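PDB 3KHY: propionate kinase from Francisella tularensis subsp. tularensis, which catalyses the ATP-dependent phosphorylation of propionate, a reversible phosphoryl transfer that yields propionyl phosphate and ADP. Local coordinates for the interface of chains A and B. Numbering follows the deposited sequence. Chains: chain A/B, Propionate kinase.

The interface of chains A and B. Residues chain A 221-223, 225; chain B 238-240.
The Asx turn B:Asp238-B:Pro239-B:Ser240, just ahead of helix 241-249 of one subunit, meets the loop of A:Leu222, A:Thr223 and A:Leu225 in the other, and gives a worked example of a carboxylate that organises its own turn while binding a neighbouring chain. Its two oxygens divide the labour. B:Asp238 OD2 faces the partner and accepts the backbone N-H of A:Thr223, with 3.1 Å from N to OD2; the bond is nearly straight (173° at H) and runs close to the line of the acceptor's C-O bond. A:Leu222 N lies nearer still, at 2.8 Å from B:Asp238 OD2, but its hydrogen is aimed away from the carboxylate, so closeness here is not a bond. With CG opposite the backbone N (chi1 -178°), the aspartate extends towards this loop.

The other oxygen, B:Asp238 OD1, turns back on its own chain. It receives both B:Ser240 N and B:Ser240 OG, each 2.7 Å away and both on the same face of the carboxylate. The backbone N-H comes from well above the plane (55°), whereas the hydroxyl approaches on the syn side with a smaller tilt. Together they would restrain rotation of the carboxylate and steady the serine that carries the contact onward. B:Ser240 OG in turn hydrogen-bonds the hydroxyl A:Thr223 OG1 at 2.7 Å. On the far side of that link, A:Leu225 N donates to A:Thr223 OG1 over 3.1 Å, which would help fix the threonine hydroxyl from within its own loop.

Carbon contacts flank this polar chain. A:Thr223 CG2 rests against B:Ser240 CB, and the A:Leu225 side chain passes slantwise by the proline ring, its CD2 branch 3.6 Å from B:Pro239 CG. The centre of this contact lies about 13 Å from A:Asp142, the likely catalytic aspartate. Repeated by two-fold symmetry with the chains exchanged, the arrangement ties a helix-leading turn to the opposite loop and contributes to holding the homodimer together.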
loop_
_atom_site.group_PDB
_atom_site.type_symbol
_atom_site.label_atom_id
_atom_site.label_comp_id
_atom_site.label_asym_id
_atom_site.label_seq_id
_atom_site.Cartn_x
_atom_site.Cartn_y
_atom_site.Cartn_z
ATOM N N GLY A 221 4.420 5.599 6.290
ATOM C CA GLY A 221 3.980 6.614 5.344
ATOM C C GLY A 221 4.134 8.018 5.877
ATOM O O GLY A 221 5.219 8.416 6.312
ATOM N N LEU A 222 3.042 8.765 5.832
ATOM C CA LEU A 222 2.973 10.070 6.491
ATOM C C LEU A 222 3.281 9.903 7.969
ATOM O O LEU A 222 4.050 10.675 8.549
ATOM C CB LEU A 222 1.568 10.659 6.318
ATOM C CG LEU A 222 1.259 12.057 6.871
ATOM C CD1 LEU A 222 1.947 13.110 6.023
ATOM C CD2 LEU A 222 -0.248 12.276 6.850
ATOM N N THR A 223 2.679 8.878 8.572
ATOM C CA THR A 223 2.910 8.545 9.977
ATOM C C THR A 223 3.336 7.081 10.096
ATOM O O THR A 223 3.359 6.365 9.096
ATOM C CB THR A 223 1.638 8.745 10.818
ATOM O OG1 THR A 223 0.786 7.603 10.667
ATOM C CG2 THR A 223 0.897 10.021 10.413
ATOM N N LEU A 225 1.681 4.612 11.035
ATOM C CA LEU A 225 0.553 3.680 10.873
ATOM C C LEU A 225 0.674 2.748 9.649
ATOM O O LEU A 225 0.193 1.615 9.678
ATOM C CB LEU A 225 -0.756 4.459 10.766
ATOM C CG LEU A 225 -2.006 3.644 10.418
ATOM C CD1 LEU A 225 -2.292 2.598 11.497
ATOM C CD2 LEU A 225 -3.190 4.571 10.241
ATOM N N ASP B 238 -1.337 6.171 2.553
ATOM C CA ASP B 238 -1.369 6.003 4.012
ATOM C C ASP B 238 -2.753 6.418 4.513
ATOM O O ASP B 238 -3.187 7.535 4.247
ATOM C CB ASP B 238 -0.271 6.888 4.639
ATOM C CG ASP B 238 -0.176 6.759 6.163
ATOM O OD1 ASP B 238 -1.079 6.184 6.801
ATOM O OD2 ASP B 238 0.817 7.262 6.739
ATOM N N PRO B 239 -3.461 5.515 5.218
ATOM C CA PRO B 239 -4.782 5.837 5.778
ATOM C C PRO B 239 -4.718 7.022 6.739
ATOM O O PRO B 239 -5.748 7.624 7.004
ATOM C CB PRO B 239 -5.156 4.568 6.559
ATOM C CG PRO B 239 -3.854 3.845 6.776
ATOM C CD PRO B 239 -3.080 4.123 5.510
ATOM N N SER B 240 -3.529 7.341 7.248
ATOM C CA SER B 240 -3.358 8.497 8.132
ATOM C C SER B 240 -3.799 9.811 7.488
ATOM O O SER B 240 -4.047 10.798 8.189
ATOM C CB SER B 240 -1.893 8.634 8.580
ATOM O OG SER B 240 -1.398 7.430 9.120
#